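Side-chain contacts in fatty acid amide hydrolase (Candida albicans, PDB 6KVR), which probably hydrolyses fatty acid amides and other monocarboxylic acid amides to the carboxylate and ammonium, as an amidase signature family enzyme: residues Lys386-Thr391 / Trp487-Phe492; Val392-Asn397 / Arg438-Thr443. All blocks are in the same frame, centred on the assembly; numbering follows the deposited sequence.

Contact 1 (Lys386-Thr391 / Trp487-Phe492); sequences KLAYET and WNILDF
Ile489 reaches from near the C-terminal end of helix 482-490 onto Ala388 and Thr391 of helix 385-397, a small helix-helix contact in the amidase fold that rests on one branched side chain. The apolar touching is divided between its two arms. One meets the methyl of Ala388 (Ala388 CB to Ile489 CG2, 4.1 Å). CG1 stands opposite the backbone N (chi1 -172°) and chi2 is extended, which carries CD1 out to the next turn of the partner helix. There Ile489 CD1 lies 3.9 Å from Thr391 CG2 and also brushes the carbonyl oxygen of Ala388; the threonine and isoleucine side chains meet at roughly a right angle.

The contact itself is apolar, and polar groups bond within their own segments or to residues outside both. Beyond Ile489 the helix closes in a Schellman motif: Asp491, with positive phi, is its C-prime residue, and Phe492 N returns to Trp487 O. Asp491 then turns to salt bridges with Arg271 and Arg549. On the other helix, chi1 of Thr391 (-58°) turns CG2 toward Ile489, consistent with its hydroxyl bond: Thr391 OG1 donates to Leu387 O at 2.8 Å, 37° out of the carbonyl plane and on the face opposite Thr391 N.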
loop_
_atom_site.group_PDB
_atom_site.type_symbol
_atom_site.label_atom_id
_atom_site.label_comp_id
_atom_site.label_asym_id
_atom_site.label_seq_id
_atom_site.Cartn_x
_atom_site.Cartn_y
_atom_site.Cartn_z
ATOM N N LYS A 386 0.434 22.617 -9.344
ATOM C CA LYS A 386 -0.127 23.442 -8.281
ATOM C C LYS A 386 -1.075 22.637 -7.398
ATOM O O LYS A 386 -1.012 22.727 -6.167
ATOM C CB LYS A 386 -0.839 24.659 -8.874
ATOM C CG LYS A 386 -1.463 25.571 -7.822
ATOM C CD LYS A 386 -1.924 26.878 -8.442
ATOM C CE LYS A 386 -2.773 27.683 -7.464
ATOM N NZ LYS A 386 -3.231 28.978 -8.054
ATOM N N LEU A 387 -1.972 21.847 -8.001
ATOM C CA LEU A 387 -2.824 20.989 -7.185
ATOM C C LEU A 387 -1.990 19.982 -6.394
ATOM O O LEU A 387 -2.272 19.719 -5.218
ATOM C CB LEU A 387 -3.850 20.278 -8.069
ATOM C CG LEU A 387 -4.889 19.399 -7.367
ATOM C CD1 LEU A 387 -5.782 20.236 -6.454
ATOM C CD2 LEU A 387 -5.718 18.635 -8.407
ATOM N N ALA A 388 -0.960 19.399 -7.026
ATOM C CA ALA A 388 -0.128 18.432 -6.323
ATOM C C ALA A 388 0.560 19.078 -5.127
ATOM O O ALA A 388 0.560 18.516 -4.026
ATOM C CB ALA A 388 0.901 17.814 -7.269
ATOM N N TYR A 389 1.093 20.287 -5.311
ATOM C CA TYR A 389 1.801 20.974 -4.232
ATOM C C TYR A 389 0.866 21.287 -3.074
ATOM O O TYR A 389 1.190 21.016 -1.912
ATOM C CB TYR A 389 2.443 22.257 -4.761
ATOM C CG TYR A 389 3.162 23.066 -3.703
ATOM C CD1 TYR A 389 4.458 22.743 -3.311
ATOM C CD2 TYR A 389 2.543 24.157 -3.087
ATOM C CE1 TYR A 389 5.132 23.496 -2.352
ATOM C CE2 TYR A 389 3.213 24.916 -2.111
ATOM C CZ TYR A 389 4.502 24.577 -1.746
ATOM O OH TYR A 389 5.167 25.314 -0.772
ATOM N N GLU A 390 -0.317 21.830 -3.381
ATOM C CA GLU A 390 -1.276 22.187 -2.342
ATOM C C GLU A 390 -1.814 20.955 -1.634
ATOM O O GLU A 390 -1.991 20.962 -0.410
ATOM C CB GLU A 390 -2.447 22.980 -2.935
ATOM C CG GLU A 390 -2.159 24.464 -3.089
ATOM C CD GLU A 390 -3.033 25.136 -4.144
ATOM O OE1 GLU A 390 -2.725 26.291 -4.518
ATOM O OE2 GLU A 390 -4.039 24.527 -4.581
ATOM N N THR A 391 -2.106 19.891 -2.386
ATOM C CA THR A 391 -2.658 18.703 -1.748
ATOM C C THR A 391 -1.646 18.079 -0.797
ATOM O O THR A 391 -1.982 17.728 0.337
ATOM C CB THR A 391 -3.111 17.679 -2.796
ATOM O OG1 THR A 391 -4.085 18.279 -3.655
ATOM C CG2 THR A 391 -3.741 16.461 -2.103
ATOM N N TRP A 487 7.171 14.087 -6.291
ATOM C CA TRP A 487 7.358 12.644 -6.359
ATOM C C TRP A 487 6.990 11.930 -5.057
ATOM O O TRP A 487 6.877 10.694 -5.057
ATOM C CB TRP A 487 8.805 12.336 -6.787
ATOM C CG TRP A 487 9.138 13.179 -7.986
ATOM C CD1 TRP A 487 10.009 14.220 -8.035
ATOM C CD2 TRP A 487 8.539 13.094 -9.301
ATOM N NE1 TRP A 487 10.016 14.771 -9.296
ATOM C CE2 TRP A 487 9.119 14.104 -10.089
ATOM C CE3 TRP A 487 7.581 12.255 -9.883
ATOM C CZ2 TRP A 487 8.771 14.306 -11.431
ATOM C CZ3 TRP A 487 7.241 12.452 -11.228
ATOM C CH2 TRP A 487 7.828 13.475 -11.979
ATOM N N ASN A 488 6.762 12.668 -3.962
ATOM C CA ASN A 488 6.217 12.020 -2.772
ATOM C C ASN A 488 4.721 11.778 -2.907
ATOM O O ASN A 488 4.229 10.708 -2.534
ATOM C CB ASN A 488 6.490 12.854 -1.526
ATOM C CG ASN A 488 7.969 12.949 -1.212
ATOM O OD1 ASN A 488 8.593 13.975 -1.456
ATOM N ND2 ASN A 488 8.540 11.868 -0.700
ATOM N N ILE A 489 3.977 12.753 -3.436
ATOM C CA ILE A 489 2.542 12.525 -3.552
ATOM C C ILE A 489 2.259 11.534 -4.681
ATOM O O ILE A 489 1.350 10.714 -4.566
ATOM C CB ILE A 489 1.763 13.856 -3.711
ATOM C CG1 ILE A 489 0.262 13.590 -3.643
ATOM C CG2 ILE A 489 2.095 14.571 -5.024
ATOM C CD1 ILE A 489 -0.607 14.855 -3.750
ATOM N N LEU A 490 3.048 11.554 -5.761
ATOM C CA LEU A 490 2.891 10.529 -6.798
ATOM C C LEU A 490 3.462 9.181 -6.376
ATOM O O LEU A 490 3.054 8.153 -6.931
ATOM C CB LEU A 490 3.563 10.970 -8.104
ATOM C CG LEU A 490 3.057 12.266 -8.762
ATOM C CD1 LEU A 490 3.916 12.672 -9.973
ATOM C CD2 LEU A 490 1.591 12.157 -9.158
ATOM N N ASP A 491 4.384 9.163 -5.405
ATOM C CA ASP A 491 5.098 7.950 -4.984
ATOM C C ASP A 491 5.812 7.264 -6.156
ATOM O O ASP A 491 5.711 6.048 -6.348
ATOM C CB ASP A 491 4.178 6.955 -4.278
ATOM C CG ASP A 491 4.958 5.836 -3.568
ATOM O OD1 ASP A 491 4.355 4.772 -3.259
ATOM O OD2 ASP A 491 6.186 5.990 -3.339
ATOM N N PHE A 492 6.559 8.047 -6.931
ATOM C CA PHE A 492 7.383 7.459 -7.988
ATOM C C PHE A 492 8.806 7.258 -7.479
ATOM O O PHE A 492 9.354 8.143 -6.810
ATOM C CB PHE A 492 7.432 8.357 -9.237
ATOM C CG PHE A 492 6.170 8.332 -10.096
ATOM C CD1 PHE A 492 4.980 7.812 -9.622
ATOM C CD2 PHE A 492 6.200 8.833 -11.397
ATOM C CE1 PHE A 492 3.825 7.795 -10.412
ATOM C CE2 PHE A 492 5.057 8.811 -12.203
ATOM C CZ PHE A 492 3.862 8.289 -11.702
#

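Contact 2 (Val392-Asn397 / Arg438-Thr443)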
loop_
_atom_site.group_PDB
_atom_site.type_symbol
_atom_site.label_atom_id
_atom_site.label_comp_id
_atom_site.label_asym_id
_atom_site.label_seq_id
_atom_site.Cartn_x
_atom_site.Cartn_y
_atom_site.Cartn_z
ATOM N N VAL A 392 -0.391 17.942 -1.232
ATOM C CA VAL A 392 0.555 17.261 -0.360
ATOM C C VAL A 392 0.882 18.123 0.855
ATOM O O VAL A 392 1.037 17.607 1.968
ATOM C CB VAL A 392 1.819 16.840 -1.134
ATOM C CG1 VAL A 392 2.806 18.011 -1.341
ATOM C CG2 VAL A 392 2.479 15.642 -0.412
ATOM N N HIS A 393 0.909 19.445 0.696
ATOM C CA HIS A 393 1.196 20.275 1.861
ATOM C C HIS A 393 0.021 20.320 2.829
ATOM O O HIS A 393 0.236 20.473 4.035
ATOM C CB HIS A 393 1.640 21.674 1.434
ATOM C CG HIS A 393 3.069 21.708 0.983
ATOM N ND1 HIS A 393 3.519 20.997 -0.109
ATOM C CD2 HIS A 393 4.170 22.248 1.556
ATOM C CE1 HIS A 393 4.828 21.153 -0.228
ATOM N NE2 HIS A 393 5.247 21.908 0.772
ATOM N N LYS A 394 -1.220 20.183 2.339
ATOM C CA LYS A 394 -2.338 20.017 3.262
ATOM C C LYS A 394 -2.187 18.715 4.030
ATOM O O LYS A 394 -2.445 18.664 5.240
ATOM C CB LYS A 394 -3.674 20.031 2.506
ATOM C CG LYS A 394 -4.149 21.387 1.996
ATOM C CD LYS A 394 -5.506 21.211 1.291
ATOM C CE LYS A 394 -5.992 22.482 0.591
ATOM N NZ LYS A 394 -6.819 22.139 -0.625
HETATM N N MSE A 395 -1.747 17.656 3.338
HETATM C CA MSE A 395 -1.634 16.306 3.898
HETATM C C MSE A 395 -0.653 16.300 5.053
HETATM O O MSE A 395 -0.862 15.602 6.045
HETATM C CB MSE A 395 -1.169 15.287 2.846
HETATM C CG MSE A 395 -2.259 14.713 1.941
HETATM SE SE MSE A 395 -1.482 13.586 0.501
HETATM C CE MSE A 395 -3.102 12.767 -0.198
ATOM N N TYR A 396 0.427 17.078 4.917
ATOM C CA TYR A 396 1.445 17.114 5.963
ATOM C C TYR A 396 0.849 17.516 7.304
ATOM O O TYR A 396 1.254 16.986 8.347
ATOM C CB TYR A 396 2.578 18.082 5.599
ATOM C CG TYR A 396 3.452 17.619 4.468
ATOM C CD1 TYR A 396 3.668 16.272 4.241
ATOM C CD2 TYR A 396 4.085 18.546 3.629
ATOM C CE1 TYR A 396 4.472 15.848 3.183
ATOM C CE2 TYR A 396 4.896 18.136 2.581
ATOM C CZ TYR A 396 5.089 16.784 2.366
ATOM O OH TYR A 396 5.883 16.362 1.325
ATOM N N ASN A 397 -0.115 18.449 7.300
ATOM C CA ASN A 397 -0.582 19.084 8.530
ATOM C C ASN A 397 -2.045 18.804 8.850
ATOM O O ASN A 397 -2.588 19.426 9.771
ATOM C CB ASN A 397 -0.363 20.604 8.467
ATOM C CG ASN A 397 1.096 20.992 8.606
ATOM O OD1 ASN A 397 1.969 20.131 8.742
ATOM N ND2 ASN A 397 1.370 22.298 8.577
ATOM N N ARG A 438 -10.124 11.964 3.213
ATOM C CA ARG A 438 -10.373 11.029 2.117
ATOM C C ARG A 438 -10.428 11.731 0.761
ATOM O O ARG A 438 -9.961 11.174 -0.245
ATOM C CB ARG A 438 -11.668 10.259 2.377
ATOM C CG ARG A 438 -11.553 9.268 3.505
ATOM C CD ARG A 438 -12.778 8.369 3.557
ATOM N NE ARG A 438 -12.815 7.601 4.791
ATOM C CZ ARG A 438 -13.871 6.920 5.203
ATOM N NH1 ARG A 438 -14.972 6.857 4.473
ATOM N NH2 ARG A 438 -13.824 6.293 6.377
ATOM N N GLU A 439 -10.965 12.955 0.713
ATOM C CA GLU A 439 -10.959 13.719 -0.535
ATOM C C GLU A 439 -9.540 14.041 -1.000
ATOM O O GLU A 439 -9.256 14.006 -2.207
ATOM C CB GLU A 439 -11.773 15.002 -0.374
ATOM C CG GLU A 439 -13.293 14.791 -0.441
ATOM C CD GLU A 439 -14.048 16.046 -0.069
ATOM O OE1 GLU A 439 -13.404 17.117 -0.006
ATOM O OE2 GLU A 439 -15.273 15.968 0.164
ATOM N N LEU A 440 -8.630 14.357 -0.070
ATOM C CA LEU A 440 -7.230 14.535 -0.476
ATOM C C LEU A 440 -6.659 13.249 -1.087
ATOM O O LEU A 440 -5.900 13.304 -2.060
ATOM C CB LEU A 440 -6.375 14.979 0.706
ATOM C CG LEU A 440 -6.707 16.279 1.452
ATOM C CD1 LEU A 440 -5.776 16.417 2.651
ATOM C CD2 LEU A 440 -6.642 17.525 0.539
ATOM N N ASN A 441 -7.013 12.085 -0.515
ATOM C CA ASN A 441 -6.608 10.788 -1.058
ATOM C C ASN A 441 -7.106 10.602 -2.489
ATOM O O ASN A 441 -6.403 10.021 -3.327
ATOM C CB ASN A 441 -7.165 9.647 -0.188
ATOM C CG ASN A 441 -6.506 9.555 1.174
ATOM O OD1 ASN A 441 -5.420 10.110 1.407
ATOM N ND2 ASN A 441 -7.163 8.843 2.092
ATOM N N VAL A 442 -8.348 11.023 -2.758
ATOM C CA VAL A 442 -8.921 10.910 -4.101
ATOM C C VAL A 442 -8.107 11.736 -5.088
ATOM O O VAL A 442 -7.747 11.261 -6.171
ATOM C CB VAL A 442 -10.405 11.337 -4.099
ATOM C CG1 VAL A 442 -10.910 11.548 -5.535
ATOM C CG2 VAL A 442 -11.282 10.295 -3.386
ATOM N N THR A 443 -7.804 12.985 -4.721
ATOM C CA THR A 443 -6.944 13.836 -5.545
ATOM C C THR A 443 -5.600 13.168 -5.833
ATOM O O THR A 443 -5.114 13.188 -6.970
ATOM C CB THR A 443 -6.720 15.172 -4.838
ATOM O OG1 THR A 443 -7.975 15.832 -4.659
ATOM C CG2 THR A 443 -5.795 16.037 -5.642
#
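Leu440 and Met395, a selenomethionine in this crystal, share one first torsion: in each, CG lies opposite the carbonyl carbon and beside the backbone N (chi1 -59° and -83°). Leu440 points its CB toward helix 385-397, and both its methyls touch that helix. Met395 leaves its helix more obliquely, but its chain runs extended beyond CG, so that its end closes on the partner backbone. The two side chains run antiparallel alongside one another: Met395 CG packs on Leu440 CD1 at 4.0 Å, while the terminal methyl travels on to the main chain, where Met395 CE lies 3.4 Å from Leu440 O.

That same methyl also touches the amide of Asn441, with Met395 CE 3.9 Å from Asn441 OD1. The amide is hydrogen-bonded elsewhere, OD1 to Ser291 and ND2 to the carbonyl oxygen of Gly288 of the second subunit. It thus joins this packing to the interface with that subunit.

Lys394 contributes its aliphatic part. Lying roughly perpendicular to Leu440, it sets Lys394 CD 3.9 Å from Leu440 CD2.

This is antiparallel helix-helix packing in the amidase fold, the segment axes approaching to 10.4 Å at 146°. The side chain of Met395 is about 8 Å from that of Ile254, a predicted substrate-binding residue. Helix 385-397 packs against two neighbours, on adjoining sides, with helix 434-457 meeting it through Leu440 and helix 482-490 touching Val392 through Ser485 and Ile489; strand 376-379, an outermost strand of the mixed sheet, precedes it in the chain.

Both contacts are buried and both use helix 385-397, which packs on helix 482-490 in contact 1 and on helix 434-457 in contact 2. Contact 1 lies nearer the centre of the chain, and all its touching residues are buried; contact 2 has a partly exposed lysine and reaches the second subunit. Contact 1 uses an isoleucine on an alanine and a threonine; contact 2 sets a leucine against a methionine and a lysine chain, with a dimer-facing amide beside it. Their centres are about 9 Å apart and they join directly, since Thr391 OG1 packs 3.4 Å from Thr443 CG2 and Ile489 CB lies 3.8 Å from Val392 CG2. The example illustrates how one helix can serve two partners with different side chains.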